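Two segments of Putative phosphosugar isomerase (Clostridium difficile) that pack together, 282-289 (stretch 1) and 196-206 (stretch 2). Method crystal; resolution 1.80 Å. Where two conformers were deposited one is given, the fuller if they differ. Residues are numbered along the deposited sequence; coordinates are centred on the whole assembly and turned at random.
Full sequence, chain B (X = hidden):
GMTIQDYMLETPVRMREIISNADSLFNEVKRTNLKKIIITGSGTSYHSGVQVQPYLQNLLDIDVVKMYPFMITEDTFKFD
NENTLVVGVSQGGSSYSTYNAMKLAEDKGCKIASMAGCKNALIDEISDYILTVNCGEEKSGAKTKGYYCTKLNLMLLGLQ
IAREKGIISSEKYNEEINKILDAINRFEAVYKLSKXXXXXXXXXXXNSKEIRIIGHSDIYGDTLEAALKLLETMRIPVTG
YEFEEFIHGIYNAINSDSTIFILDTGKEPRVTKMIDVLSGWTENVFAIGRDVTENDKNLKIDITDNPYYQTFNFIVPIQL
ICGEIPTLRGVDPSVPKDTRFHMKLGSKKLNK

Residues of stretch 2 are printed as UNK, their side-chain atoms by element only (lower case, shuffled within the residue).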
ATOM      1  N   THR B 282      20.088  57.747 -18.157  1.00 12.29           N
ATOM      2  CA  THR B 282      18.753  57.709 -17.546  1.00 12.37           C
ATOM      3  C   THR B 282      18.658  56.592 -16.516  1.00 11.75           C
ATOM      4  O   THR B 282      19.275  55.522 -16.685  1.00 11.97           O
ATOM      5  CB  THR B 282      17.615  57.538 -18.614  1.00 13.45           C
ATOM      6  OG1 THR B 282      16.346  57.345 -17.964  1.00 11.02           O
ATOM      7  CG2 THR B 282      17.895  56.375 -19.550  1.00 12.59           C
ATOM      8  N   GLU B 283      17.896  56.876 -15.460  1.00 11.02           N
ATOM      9  CA  GLU B 283      17.656  55.931 -14.376  0.50 13.16           C
ATOM     10  C   GLU B 283      16.436  55.040 -14.691  1.00 12.77           C
ATOM     11  O   GLU B 283      16.058  54.167 -13.891  1.00 14.34           O
ATOM     12  CB  GLU B 283      17.496  56.698 -13.046  0.50 12.73           C
ATOM     13  CG  GLU B 283      18.756  57.517 -12.691  0.50 15.94           C
ATOM     14  CD  GLU B 283      18.715  58.197 -11.328  0.50 16.07           C
ATOM     15  OE1 GLU B 283      19.765  58.782 -10.931  0.50 24.13           O
ATOM     16  OE2 GLU B 283      17.664  58.157 -10.661  0.50 24.07           O
ATOM     17  N   ASN B 284      15.831  55.241 -15.865  1.00 12.21           N
ATOM     18  CA  ASN B 284      14.638  54.516 -16.288  1.00 10.65           C
ATOM     19  C   ASN B 284      14.876  53.428 -17.317  1.00 10.12           C
ATOM     20  O   ASN B 284      14.154  53.356 -18.327  1.00  9.80           O
ATOM     21  CB  ASN B 284      13.622  55.549 -16.819  1.00 11.66           C
ATOM     22  CG  ASN B 284      13.441  56.695 -15.866  1.00 17.27           C
ATOM     23  OD1 ASN B 284      13.204  56.485 -14.676  1.00 17.94           O
ATOM     24  ND2 ASN B 284      13.601  57.917 -16.364  1.00 25.23           N
ATOM     25  N   VAL B 285      15.883  52.575 -17.071  1.00  9.21           N
ATOM     26  CA  VAL B 285      16.176  51.432 -17.942  1.00  8.02           C
ATOM     27  C   VAL B 285      15.652  50.142 -17.241  1.00  8.65           C
ATOM     28  O   VAL B 285      16.010  49.837 -16.095  1.00  9.56           O
ATOM     29  CB  VAL B 285      17.663  51.301 -18.332  1.00  9.10           C
ATOM     30  CG1 VAL B 285      17.799  50.091 -19.296  1.00  7.96           C
ATOM     31  CG2 VAL B 285      18.181  52.596 -19.017  1.00  7.96           C
ATOM     32  N   PHE B 286      14.791  49.402 -17.925  1.00  8.99           N
ATOM     33  CA  PHE B 286      14.162  48.172 -17.378  1.00  9.30           C
ATOM     34  C   PHE B 286      14.468  47.034 -18.336  1.00 10.55           C
ATOM     35  O   PHE B 286      14.072  47.094 -19.487  1.00 10.59           O
ATOM     36  CB  PHE B 286      12.630  48.334 -17.267  1.00 10.01           C
ATOM     37  CG  PHE B 286      12.196  49.531 -16.465  1.00 10.70           C
ATOM     38  CD1 PHE B 286      11.964  49.427 -15.091  1.00  7.96           C
ATOM     39  CD2 PHE B 286      11.997  50.753 -17.075  1.00 13.95           C
ATOM     40  CE1 PHE B 286      11.586  50.518 -14.360  1.00  9.00           C
ATOM     41  CE2 PHE B 286      11.607  51.865 -16.322  1.00 13.80           C
ATOM     42  CZ  PHE B 286      11.407  51.742 -14.980  1.00 14.03           C
ATOM     43  N   ALA B 287      15.193  46.008 -17.869  1.00 10.54           N
ATOM     44  CA  ALA B 287      15.519  44.848 -18.710  1.00  9.66           C
ATOM     45  C   ALA B 287      14.630  43.672 -18.359  1.00  9.05           C
ATOM     46  O   ALA B 287      14.394  43.401 -17.207  1.00  8.94           O
ATOM     47  CB  ALA B 287      16.986  44.477 -18.571  1.00  8.48           C
ATOM     48  N   ILE B 288      14.133  42.998 -19.383  1.00 10.36           N
ATOM     49  CA  ILE B 288      13.223  41.872 -19.235  1.00 11.09           C
ATOM     50  C   ILE B 288      13.834  40.651 -19.948  1.00 11.33           C
ATOM     51  O   ILE B 288      14.156  40.717 -21.140  1.00 11.94           O
ATOM     52  CB  ILE B 288      11.840  42.194 -19.881  1.00 11.30           C
ATOM     53  CG1 ILE B 288      11.192  43.420 -19.204  1.00 10.49           C
ATOM     54  CG2 ILE B 288      10.978  40.963 -19.851  1.00  7.84           C
ATOM     55  CD1 ILE B 288       9.915  43.958 -19.867  1.00 11.01           C
ATOM     56  N   GLY B 289      13.973  39.544 -19.212  1.00 14.09           N
ATOM     57  CA  GLY B 289      14.483  38.322 -19.789  1.00 15.21           C
ATOM     58  C   GLY B 289      14.821  37.201 -18.838  1.00 16.42           C
ATOM     59  O   GLY B 289      14.645  37.314 -17.617  1.00 14.49           O
ATOM     60  N   UNK B 196       4.009  41.690 -10.180  1.00  9.63           N
ATOM     61  CA  UNK B 196       4.873  42.015  -9.054  1.00 11.81           C
ATOM     62  C   UNK B 196       5.921  43.070  -9.461  1.00  8.42           C
ATOM     63  O   UNK B 196       6.165  44.028  -8.742  1.00 10.21           O
ATOM     64  n   UNK B 196       4.626  37.262  -7.769  1.00 31.11           N
ATOM     65  c   UNK B 196       5.375  38.361  -7.675  1.00 18.48           C
ATOM     66  c   UNK B 196       5.580  40.747  -8.549  1.00 12.31           C
ATOM     67  c   UNK B 196       4.658  39.696  -7.943  1.00 15.83           C
ATOM     68  o   UNK B 196       6.586  38.323  -7.389  1.00 31.34           O
ATOM     69  N   UNK B 197       6.517  42.883 -10.621  1.00  8.22           N
ATOM     70  CA  UNK B 197       7.494  43.847 -11.171  1.00  7.24           C
ATOM     71  C   UNK B 197       6.892  45.256 -11.396  1.00  6.47           C
ATOM     72  O   UNK B 197       7.543  46.261 -11.068  1.00  8.83           O
ATOM     73  c   UNK B 197       8.130  43.251 -12.429  1.00  7.86           C
ATOM     74  c   UNK B 197       7.166  44.531 -15.281  1.00  8.73           C
ATOM     75  n   UNK B 197      10.521  45.350 -14.360  1.00  5.85           N
ATOM     76  c   UNK B 197       7.022  45.152 -16.504  1.00  8.21           C
ATOM     77  c   UNK B 197       9.448  45.377 -15.212  1.00  6.37           C
ATOM     78  c   UNK B 197      10.187  44.594 -13.259  1.00  8.74           C
ATOM     79  c   UNK B 197       8.086  45.889 -17.073  1.00  9.99           C
ATOM     80  c   UNK B 197       8.878  44.157 -13.366  1.00  6.70           C
ATOM     81  c   UNK B 197       9.302  45.995 -16.451  1.00  7.13           C
ATOM     82  c   UNK B 197       8.402  44.624 -14.616  1.00  7.96           C
ATOM     83  N   UNK B 198       5.672  45.319 -11.934  1.00  6.88           N
ATOM     84  CA  UNK B 198       4.973  46.585 -12.127  1.00  7.11           C
ATOM     85  C   UNK B 198       4.756  47.311 -10.791  1.00  9.77           C
ATOM     86  O   UNK B 198       5.030  48.504 -10.689  1.00  9.27           O
ATOM     87  c   UNK B 198       3.635  46.383 -12.843  1.00  6.47           C
ATOM     88  c   UNK B 198       2.609  45.416 -15.039  1.00  7.05           C
ATOM     89  c   UNK B 198       2.821  47.675 -12.830  1.00  7.27           C
ATOM     90  c   UNK B 198       3.861  45.969 -14.290  1.00  9.35           C
ATOM     91  N   UNK B 199       4.294  46.561  -9.783  1.00  8.98           N
ATOM     92  CA  UNK B 199       4.029  47.084  -8.459  1.00  9.95           C
ATOM     93  C   UNK B 199       5.312  47.621  -7.838  1.00  7.91           C
ATOM     94  O   UNK B 199       5.322  48.705  -7.260  1.00  6.67           O
ATOM     95  c   UNK B 199       1.968  47.459  -6.129  1.00 21.91           C
ATOM     96  c   UNK B 199       3.006  46.372  -6.204  1.00 18.70           C
ATOM     97  o   UNK B 199       2.047  48.230  -5.151  1.00 34.69           O
ATOM     98  o   UNK B 199       1.056  47.535  -6.981  1.00 20.95           O
ATOM     99  c   UNK B 199       3.397  45.972  -7.604  1.00 11.71           C
ATOM    100  N   UNK B 200       6.404  46.884  -8.009  1.00  6.75           N
ATOM    101  CA  UNK B 200       7.702  47.296  -7.495  1.00  8.42           C
ATOM    102  C   UNK B 200       8.237  48.596  -8.173  1.00  9.08           C
ATOM    103  O   UNK B 200       8.966  49.390  -7.566  1.00 10.11           O
ATOM    104  c   UNK B 200       8.671  46.137  -7.767  1.00 10.90           C
ATOM    105  n   UNK B 200       9.754  42.415  -8.416  1.00 26.55           N
ATOM    106  c   UNK B 200      10.737  44.896  -7.153  1.00 21.50           C
ATOM    107  c   UNK B 200       9.998  46.242  -7.137  1.00 14.33           C
ATOM    108  n   UNK B 200      11.074  44.348  -8.476  1.00 20.79           N
ATOM    109  n   UNK B 200      11.035  42.876 -10.239  1.00 26.17           N
ATOM    110  c   UNK B 200      10.605  43.222  -9.031  1.00 24.35           C
ATOM    111  N   UNK B 201       7.928  48.762  -9.452  1.00  8.54           N
ATOM    112  CA  UNK B 201       8.374  49.919 -10.259  1.00  9.12           C
ATOM    113  C   UNK B 201       7.279  50.918 -10.566  1.00  9.87           C
ATOM    114  O   UNK B 201       7.421  51.733 -11.492  1.00 10.39           O
ATOM    115  c   UNK B 201       8.954  49.363 -11.571  1.00  8.57           C
ATOM    116  o   UNK B 201      11.242  49.239 -10.980  1.00  9.16           O
ATOM    117  n   UNK B 201      10.216  47.306 -11.465  1.00  8.02           N
ATOM    118  c   UNK B 201      10.242  48.627 -11.333  1.00 10.39           C
ATOM    119  N   UNK B 202       6.233  50.915  -9.738  1.00  8.53           N
ATOM    120  CA  UNK B 202       5.019  51.704  -9.964  1.00  8.12           C
ATOM    121  C   UNK B 202       5.275  53.199 -10.174  1.00  7.09           C
ATOM    122  O   UNK B 202       4.717  53.795 -11.107  1.00  7.37           O
ATOM    123  c   UNK B 202       1.128  50.600  -7.819  1.00 20.14           C
ATOM    124  c   UNK B 202       2.670  52.157  -9.076  1.00 10.95           C
ATOM    125  c   UNK B 202       1.671  51.998  -7.927  1.00 11.86           C
ATOM    126  n   UNK B 202       0.108  50.499  -6.712  1.00 20.63           N
ATOM    127  c   UNK B 202       4.044  51.540  -8.790  1.00  7.76           C
ATOM    128  N   UNK B 203       6.086  53.786  -9.300  1.00  5.07           N
ATOM    129  CA  UNK B 203       6.380  55.229  -9.344  1.00  5.55           C
ATOM    130  C   UNK B 203       7.011  55.639 -10.688  1.00  6.74           C
ATOM    131  O   UNK B 203       6.496  56.539 -11.355  1.00  8.16           O
ATOM    132  o   UNK B 203       8.776  58.831  -6.851  1.00 10.79           O
ATOM    133  c   UNK B 203       8.539  57.593  -7.031  1.00  8.83           C
ATOM    134  c   UNK B 203       7.280  55.650  -8.185  1.00  3.89           C
ATOM    135  c   UNK B 203       7.699  57.164  -8.198  1.00  4.75           C
ATOM    136  o   UNK B 203       9.000  56.703  -6.289  1.00 13.71           O
ATOM    137  N   UNK B 204       8.123  55.009 -11.062  1.00  8.44           N
ATOM    138  CA  UNK B 204       8.752  55.320 -12.362  1.00  8.93           C
ATOM    139  C   UNK B 204       7.791  55.081 -13.530  1.00  8.69           C
ATOM    140  O   UNK B 204       7.758  55.878 -14.485  1.00  8.66           O
ATOM    141  c   UNK B 204      11.224  55.033 -11.741  1.00 11.87           C
ATOM    142  c   UNK B 204      12.498  54.336 -12.160  1.00 13.66           C
ATOM    143  n   UNK B 204      13.665  54.863 -10.091  1.00 29.99           N
ATOM    144  c   UNK B 204      10.050  54.539 -12.572  1.00  7.47           C
ATOM    145  c   UNK B 204      13.727  55.016 -11.536  1.00 19.35           C
ATOM    146  N   UNK B 205       7.000  53.998 -13.499  1.00  7.86           N
ATOM    147  CA  UNK B 205       6.084  53.733 -14.611  1.00  5.81           C
ATOM    148  C   UNK B 205       4.976  54.789 -14.756  1.00  8.16           C
ATOM    149  O   UNK B 205       4.672  55.202 -15.868  1.00  7.30           O
ATOM    150  c   UNK B 205       5.494  52.317 -14.550  1.00  5.93           C
ATOM    151  c   UNK B 205       5.903  49.818 -14.360  1.00  6.76           C
ATOM    152  c   UNK B 205       6.529  51.186 -14.646  1.00  8.67           C
ATOM    153  c   UNK B 205       7.253  51.150 -15.987  1.00  8.99           C
ATOM    154  N   UNK B 206       4.373  55.202 -13.636  1.00  6.38           N
ATOM    155  CA  UNK B 206       3.346  56.257 -13.602  1.00  7.13           C
ATOM    156  C   UNK B 206       3.912  57.568 -14.129  1.00  7.10           C
ATOM    157  O   UNK B 206       3.204  58.302 -14.802  1.00  8.27           O
ATOM    158  c   UNK B 206       1.932  57.708 -11.969  1.00  7.88           C
ATOM    159  c   UNK B 206       1.855  55.213 -11.832  1.00  6.90           C
ATOM    160  c   UNK B 206       2.720  56.416 -12.161  1.00  6.78           C
TER
HETATM  161  O   HOH W   1      10.349  58.174 -14.430  1.00 30.35           O
HETATM  162  O   HOH W   2      16.268  56.337  -9.672  1.00 45.23           O

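Position 196 has three side-chain carbons in a row, the third carrying one oxygen and one nitrogen. It lies out of reach of stretch 1. The atoms fit Gln196; glutamate would need two oxygens.

Position 197 has one carbon followed by fused five- and six-membered rings holding eight carbons and one nitrogen. The rings touch Phe286 and Ile288. Only tryptophan has this form, so this is Trp197. Its CZ2 is 4.1 Å from Phe286 CB, which sits at the edge of the indole. Its CH2 is 3.9 Å from Ile288 CD1. The ring nitrogen NE1 is hydrogen-bonded elsewhere in the structure.

Position 198 has four carbons, forked at the first, with one arm two carbons long. It makes no contact with stretch 1. This is Ile198.

Position 199 has three carbons, the third carrying two oxygens. It is exposed and far from stretch 1. This is Glu199.

Position 200 has three carbons, a nitrogen, then a carbon carrying two more nitrogens. It does not reach stretch 1. The guanidinium group makes this Arg200.

Position 201 has two carbons, the second carrying one oxygen and one nitrogen. Its CB points toward stretch 1, and its side chain meets the edge of the Phe286 ring. This is Asn201. Its OD1 is 3.6 Å from Phe286 CE1. Its ND2 donates to the backbone O of Trp197 at 2.9 Å, holding the amide back against the preceding turn. The residue leaves helical geometry here, and a second helix starts at the next position.

Position 202 has four carbons in a row ending in nitrogen. It is out of reach of stretch 1. This is Lys202. Its NZ forms a salt bridge with Glu199 OE1 at 3.1 Å; the hydrogen bond is weak.

Position 203 has three carbons, the third carrying two oxygens. It makes no contact with stretch 1. This is Glu203.

Position 204 again has four carbons in a row ending in nitrogen. The chain runs past Phe286, Asn284 and Glu283. This is Lys204. Its CB is 3.9 Å from Phe286 CZ, its CD 3.4 Å from Asn284 OD1, and its CE 3.4 Å from Glu283 O. A water accepts from Lys204 NZ at 3.0 Å and donates to Glu283 OE2 at 2.5 Å. A second water bridges weakly, donating to Lys204 O at 3.5 Å and to Asn284 OD1 at 3.3 Å.

Position 205 has four carbons, forked at the second, and its end approaches Phe286. This is Leu205. Its CD2 is 4.3 Å from Phe286 CZ.

Position 206 has one carbon carrying two more. It is out of reach of stretch 1. This is Val206.

The contact centres on Phe286, which touches Trp197, Asn201, Lys204 and Leu205. Ile288 adds apolar packing against Trp197. Lys204 covers the other end of the contact with its carbon chain and places its amine at a bridging water. No direct hydrogen bond crosses between the stretches. Side-chain packing and water-mediated links make up the contact.

Stretch 2 (196-206) QWIERNKEKLV
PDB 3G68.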